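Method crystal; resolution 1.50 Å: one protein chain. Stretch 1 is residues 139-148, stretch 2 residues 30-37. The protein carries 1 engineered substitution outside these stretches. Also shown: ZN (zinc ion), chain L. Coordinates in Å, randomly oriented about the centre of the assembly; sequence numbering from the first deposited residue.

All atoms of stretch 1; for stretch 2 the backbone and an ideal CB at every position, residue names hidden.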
ATOM      1  N   ILE B 139     -18.390  11.437   6.296  1.00 16.39           N
ATOM      2  CA  ILE B 139     -17.175  11.161   5.535  1.00 16.11           C
ATOM      3  C   ILE B 139     -15.972  11.010   6.457  1.00 15.51           C
ATOM      4  O   ILE B 139     -15.177  10.076   6.299  1.00 14.59           O
ATOM      5  CB  ILE B 139     -16.900  12.278   4.502  1.00 16.99           C
ATOM      6  CG1 ILE B 139     -17.969  12.232   3.406  1.00 19.39           C
ATOM      7  CG2 ILE B 139     -15.514  12.102   3.880  1.00 19.17           C
ATOM      8  CD1 ILE B 139     -17.881  13.374   2.415  1.00 20.67           C
ATOM      9  N   LYS B 140     -15.838  11.911   7.424  1.00 14.50           N
ATOM     10  CA  LYS B 140     -14.709  11.826   8.345  1.00 14.53           C
ATOM     11  C   LYS B 140     -14.775  10.562   9.197  1.00 15.90           C
ATOM     12  O   LYS B 140     -13.752   9.916   9.435  1.00 15.70           O
ATOM     13  CB  LYS B 140     -14.631  13.079   9.231  1.00 15.56           C
ATOM     14  CG  LYS B 140     -14.288  14.331   8.437  1.00 13.56           C
ATOM     15  CD  LYS B 140     -13.840  15.500   9.313  1.00 18.45           C
ATOM     16  CE  LYS B 140     -14.950  16.023  10.191  1.00 21.12           C
ATOM     17  NZ  LYS B 140     -14.502  17.257  10.903  1.00 19.08           N
ATOM     18  N   LYS B 141     -15.979  10.200   9.633  1.00 15.84           N
ATOM     19  CA  LYS B 141     -16.169   9.004  10.454  1.00 16.46           C
ATOM     20  C   LYS B 141     -15.726   7.745   9.719  1.00 16.41           C
ATOM     21  O   LYS B 141     -15.039   6.893  10.286  1.00 16.52           O
ATOM     22  CB  LYS B 141     -17.641   8.863  10.859  1.00 18.95           C
ATOM     23  CG  LYS B 141     -17.927   7.644  11.730  1.00 21.30           C
ATOM     24  CD  LYS B 141     -19.419   7.500  12.004  1.00 25.58           C
ATOM     25  CE  LYS B 141     -19.705   6.302  12.893  1.00 27.02           C
ATOM     26  NZ  LYS B 141     -19.092   6.469  14.238  1.00 28.97           N
ATOM     27  N   ARG B 142     -16.127   7.627   8.459  1.00 15.16           N
ATOM     28  CA  ARG B 142     -15.770   6.461   7.657  1.00 16.83           C
ATOM     29  C   ARG B 142     -14.255   6.392   7.452  1.00 16.01           C
ATOM     30  O   ARG B 142     -13.652   5.328   7.590  1.00 15.95           O
ATOM     31  CB  ARG B 142     -16.498   6.521   6.312  1.00 20.12           C
ATOM     32  CG  ARG B 142     -16.282   5.310   5.416  1.00 25.42           C
ATOM     33  CD  ARG B 142     -17.096   5.437   4.132  1.00 29.88           C
ATOM     34  NE  ARG B 142     -16.819   6.694   3.440  1.00 34.18           N
ATOM     35  CZ  ARG B 142     -17.366   7.055   2.283  1.00 35.88           C
ATOM     36  NH1 ARG B 142     -18.230   6.255   1.671  1.00 37.79           N
ATOM     37  NH2 ARG B 142     -17.052   8.222   1.738  1.00 35.28           N
ATOM     38  N   PHE B 143     -13.648   7.533   7.142  1.00 14.94           N
ATOM     39  CA  PHE B 143     -12.205   7.602   6.926  1.00 14.87           C
ATOM     40  C   PHE B 143     -11.469   7.167   8.186  1.00 14.71           C
ATOM     41  O   PHE B 143     -10.550   6.342   8.142  1.00 16.32           O
ATOM     42  CB  PHE B 143     -11.805   9.039   6.583  1.00 14.60           C
ATOM     43  CG  PHE B 143     -10.319   9.253   6.442  1.00 15.53           C
ATOM     44  CD1 PHE B 143      -9.657   8.927   5.263  1.00 15.73           C
ATOM     45  CD2 PHE B 143      -9.593   9.831   7.478  1.00 15.80           C
ATOM     46  CE1 PHE B 143      -8.284   9.180   5.119  1.00 14.48           C
ATOM     47  CE2 PHE B 143      -8.228  10.087   7.349  1.00 14.82           C
ATOM     48  CZ  PHE B 143      -7.574   9.764   6.171  1.00 13.03           C
ATOM     49  N   GLU B 144     -11.878   7.731   9.316  1.00 15.13           N
ATOM     50  CA  GLU B 144     -11.254   7.422  10.598  1.00 16.11           C
ATOM     51  C   GLU B 144     -11.444   5.970  11.028  1.00 16.92           C
ATOM     52  O   GLU B 144     -10.507   5.342  11.525  1.00 17.00           O
ATOM     53  CB  GLU B 144     -11.781   8.393  11.659  1.00 17.35           C
ATOM     54  CG  GLU B 144     -11.144   9.773  11.520  1.00 21.24           C
ATOM     55  CD  GLU B 144     -11.937  10.882  12.178  1.00 23.98           C
ATOM     56  OE1 GLU B 144     -12.578  10.626  13.217  1.00 26.34           O
ATOM     57  OE2 GLU B 144     -11.899  12.020  11.656  1.00 25.17           O
ATOM     58  N   GLU B 145     -12.642   5.429  10.826  1.00 18.03           N
ATOM     59  CA  GLU B 145     -12.905   4.045  11.198  1.00 19.17           C
ATOM     60  C   GLU B 145     -12.126   3.091  10.299  1.00 19.51           C
ATOM     61  O   GLU B 145     -11.623   2.067  10.764  1.00 18.74           O
ATOM     62  CB  GLU B 145     -14.402   3.738  11.113  1.00 22.47           C
ATOM     63  CG  GLU B 145     -15.241   4.577  12.054  1.00 26.94           C
ATOM     64  CD  GLU B 145     -16.690   4.140  12.085  1.00 30.36           C
ATOM     65  OE1 GLU B 145     -17.255   3.881  11.001  1.00 34.70           O
ATOM     66  OE2 GLU B 145     -17.262   4.069  13.191  1.00 34.23           O
ATOM     67  N   ASP B 146     -12.017   3.420   9.015  1.00 18.14           N
ATOM     68  CA  ASP B 146     -11.273   2.555   8.105  1.00 20.02           C
ATOM     69  C   ASP B 146      -9.819   2.490   8.535  1.00 18.90           C
ATOM     70  O   ASP B 146      -9.171   1.447   8.419  1.00 18.57           O
ATOM     71  CB  ASP B 146     -11.359   3.057   6.666  1.00 23.74           C
ATOM     72  CG  ASP B 146     -12.718   2.817   6.050  1.00 27.68           C
ATOM     73  OD1 ASP B 146     -13.409   1.874   6.492  1.00 32.38           O
ATOM     74  OD2 ASP B 146     -13.086   3.556   5.118  1.00 32.61           O
ATOM     75  N   PHE B 147      -9.307   3.610   9.032  1.00 17.98           N
ATOM     76  CA  PHE B 147      -7.931   3.664   9.496  1.00 19.67           C
ATOM     77  C   PHE B 147      -7.775   2.811  10.754  1.00 19.96           C
ATOM     78  O   PHE B 147      -6.894   1.951  10.828  1.00 19.21           O
ATOM     79  CB  PHE B 147      -7.532   5.112   9.792  1.00 19.56           C
ATOM     80  CG  PHE B 147      -6.121   5.261  10.287  1.00 21.99           C
ATOM     81  CD1 PHE B 147      -5.042   5.038   9.438  1.00 23.90           C
ATOM     82  CD2 PHE B 147      -5.873   5.617  11.606  1.00 24.35           C
ATOM     83  CE1 PHE B 147      -3.729   5.169   9.901  1.00 25.77           C
ATOM     84  CE2 PHE B 147      -4.568   5.751  12.080  1.00 25.50           C
ATOM     85  CZ  PHE B 147      -3.497   5.525  11.222  1.00 24.44           C
ATOM     86  N   MET B 148      -8.639   3.036  11.740  1.00 19.52           N
ATOM     87  CA  MET B 148      -8.563   2.281  12.984  1.00 21.11           C
ATOM     88  C   MET B 148      -8.827   0.789  12.805  1.00 20.90           C
ATOM     89  O   MET B 148      -8.268  -0.033  13.534  1.00 21.97           O
ATOM     90  CB  MET B 148      -9.526   2.871  14.017  1.00 21.69           C
ATOM     91  CG  MET B 148      -9.115   4.261  14.479  1.00 23.80           C
ATOM     92  SD  MET B 148     -10.216   4.977  15.716  1.00 28.27           S
ATOM     93  CE  MET B 148     -11.392   5.829  14.663  1.00 27.22           C
ATOM     94  N   UNK B  30      -6.641  20.160   3.205  1.00 10.95           N
ATOM     95  CA  UNK B  30      -6.369  18.953   3.975  1.00 11.15           C
ATOM     96  C   UNK B  30      -7.296  19.037   5.186  1.00 10.75           C
ATOM     97  O   UNK B  30      -7.288  20.028   5.914  1.00 12.73           O
ATOM     98  CB  UNK B  30      -4.897  18.836   4.376  1.00 11.15           C
ATOM     99  N   UNK B  31      -8.093  17.993   5.397  1.00 11.03           N
ATOM    100  CA  UNK B  31      -9.050  17.969   6.496  1.00 12.24           C
ATOM    101  C   UNK B  31      -8.643  16.990   7.597  1.00 11.17           C
ATOM    102  O   UNK B  31      -8.758  17.304   8.780  1.00 12.21           O
ATOM    103  CB  UNK B  31     -10.439  17.606   5.968  1.00 12.24           C
ATOM    104  N   UNK B  32      -8.159  15.815   7.204  1.00 11.63           N
ATOM    105  CA  UNK B  32      -7.718  14.818   8.174  1.00 11.37           C
ATOM    106  C   UNK B  32      -6.438  14.144   7.698  1.00 11.35           C
ATOM    107  O   UNK B  32      -6.269  13.875   6.513  1.00 12.11           O
ATOM    108  CB  UNK B  32      -8.812  13.775   8.411  1.00 11.37           C
ATOM    109  N   UNK B  33      -5.526  13.908   8.635  1.00 11.35           N
ATOM    110  CA  UNK B  33      -4.268  13.231   8.364  1.00 11.74           C
ATOM    111  C   UNK B  33      -4.242  12.055   9.333  1.00 11.90           C
ATOM    112  O   UNK B  33      -4.739  12.158  10.457  1.00 14.13           O
ATOM    113  CB  UNK B  33      -3.058  14.152   8.530  1.00 11.74           C
ATOM    114  N   UNK B  34      -3.681  10.938   8.899  1.00 11.61           N
ATOM    115  CA  UNK B  34      -3.586   9.764   9.758  1.00 11.10           C
ATOM    116  C   UNK B  34      -2.341   9.023   9.337  1.00 12.85           C
ATOM    117  O   UNK B  34      -1.978   9.015   8.162  1.00 13.53           O
ATOM    118  CB  UNK B  34      -4.829   8.876   9.665  1.00 11.10           C
ATOM    119  N   UNK B  35      -1.655   8.422  10.298  1.00 12.36           N
ATOM    120  CA  UNK B  35      -0.436   7.709   9.964  1.00 12.83           C
ATOM    121  C   UNK B  35      -0.094   6.636  10.964  1.00 14.03           C
ATOM    122  O   UNK B  35      -0.494   6.702  12.125  1.00 13.76           O
ATOM    123  CB  UNK B  35       0.732   8.691   9.850  1.00 12.83           C
ATOM    124  N   UNK B  36       0.658   5.653  10.489  1.00 13.48           N
ATOM    125  CA  UNK B  36       1.117   4.564  11.329  1.00 14.02           C
ATOM    126  C   UNK B  36       2.166   5.122  12.295  1.00 14.99           C
ATOM    127  O   UNK B  36       2.414   4.543  13.353  1.00 16.87           O
ATOM    128  CB  UNK B  36       1.683   3.417  10.490  1.00 14.02           C
ATOM    129  N   UNK B  37       2.774   6.246  11.925  1.00 14.55           N
ATOM    130  CA  UNK B  37       3.770   6.910  12.767  1.00 15.24           C
ATOM    131  C   UNK B  37       3.312   8.354  12.941  1.00 15.87           C
ATOM    132  O   UNK B  37       3.481   9.180  12.039  1.00 14.46           O
ATOM    133  CB  UNK B  37       5.172   6.835  12.159  1.00 15.24           C
TER
HETATM  134 ZN    ZN L 802       8.958   7.407  14.001  1.00 25.89          ZN

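The helix of residues 139-148 lies along the strand of 30-35 with the two axes 9.8 Å apart and their directions only 3° from parallel. Lys140, Phe143 and Phe147 point their CA-to-CB bonds at the strand, so the helix offers an aliphatic chain and two aromatic rings.

At position 30 no atom of the helix comes within 5.5 Å of the ideal CB, and the helix sets no demand. The deposited residue is Thr30, a beta-branched type at home in strands.

Position 31 points toward the helix, as 32 does, and its backbone angles, -109/-42, depart from the usual strand values. The ideal CB lies 5.2 Å from Lys140 CD, leaving room for a small or medium apolar group against the lysine methylenes. Val31 fills it, its CG1 3.9 Å from Lys140 CD.

Position 32 has extended angles and a CB aimed into the helix, 3.9 Å from Phe143 CE2, 4.8 Å from Glu144 OE2 and 5.4 Å from Lys140 CD. A ring and methylenes favour a compact apolar group; valine or isoleucine is plausible. Val32 is found. Its CG1 packs on Phe143, 3.5 Å from CE2, while CG2 lies 3.9 Å from Lys140 CD, so the branched side chain meets both ring and aliphatic chain; CG1 and CG2 are each 4.2 Å from Glu144 OE2.

Position 33 turns away, in alternation with 32 and 34, and the helix cannot choose among residues there. Leu33 occupies it.

Position 34 points back toward the helix, but now the ideal CB is already 3.9 Å from Phe147 CD1 and 4.3 Å from Phe143 CE2. Two rings so close favour a small residue: alanine, glycine or perhaps serine. Ala34 presents its CB over the face of Phe147, 3.7 Å from the ring centroid and 3° off the normal, a CH-pi contact.

Position 35 points away, and its backbone makes the contact: the O atom of residue 35 lies 3.3 Å from Phe147 CZ, at the ring edge. Many side chains could serve. Ser35 accepts a hydrogen bond at OG from the N of residue 37, 3.1 Å away, which ties the strand end to the following turn.

Position 36 points sideways with angles of -70/-22, and the helix leaves the choice open. Ser36 is found, its OG hydrogen-bonded elsewhere in the structure.

Position 37 is out of the helix's reach, but its ideal CB is 4.3 Å from ZN, a distance that suits a carboxylate such as aspartate. Asp37 supplies OD2, 2.0 Å from ZN.

Stretch 2 30-37: TVVLASSD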
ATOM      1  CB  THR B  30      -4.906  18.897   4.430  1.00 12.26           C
ATOM      2  OG1 THR B  30      -4.060  18.731   3.285  1.00 12.37           O
ATOM      3  CG2 THR B  30      -4.688  17.731   5.392  1.00 12.94           C
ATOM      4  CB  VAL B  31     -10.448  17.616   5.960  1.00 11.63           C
ATOM      5  CG1 VAL B  31     -11.462  17.603   7.096  1.00 13.13           C
ATOM      6  CG2 VAL B  31     -10.855  18.646   4.900  1.00 13.87           C
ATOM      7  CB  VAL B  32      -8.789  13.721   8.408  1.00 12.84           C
ATOM      8  CG1 VAL B  32      -8.373  12.831   9.593  1.00 13.50           C
ATOM      9  CG2 VAL B  32     -10.144  14.361   8.699  1.00 13.84           C
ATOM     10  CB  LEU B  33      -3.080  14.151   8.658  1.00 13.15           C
ATOM     11  CG  LEU B  33      -2.845  15.358   7.744  1.00 14.56           C
ATOM     12  CD1 LEU B  33      -1.714  16.217   8.304  1.00 17.11           C
ATOM     13  CD2 LEU B  33      -2.513  14.885   6.340  1.00 15.96           C
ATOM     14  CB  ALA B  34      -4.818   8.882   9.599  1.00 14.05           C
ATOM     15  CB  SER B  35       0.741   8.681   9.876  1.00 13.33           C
ATOM     16  OG  SER B  35       1.946   8.005   9.533  1.00 15.82           O
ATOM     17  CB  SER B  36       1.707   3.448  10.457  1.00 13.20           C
ATOM     18  OG  SER B  36       2.626   3.965   9.515  1.00 14.64           O
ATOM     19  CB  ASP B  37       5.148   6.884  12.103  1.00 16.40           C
ATOM     20  CG  ASP B  37       6.253   7.364  13.035  1.00 18.15           C
ATOM     21  OD1 ASP B  37       6.014   8.315  13.803  1.00 19.95           O
ATOM     22  OD2 ASP B  37       7.357   6.786  12.984  1.00 19.16           O
TER
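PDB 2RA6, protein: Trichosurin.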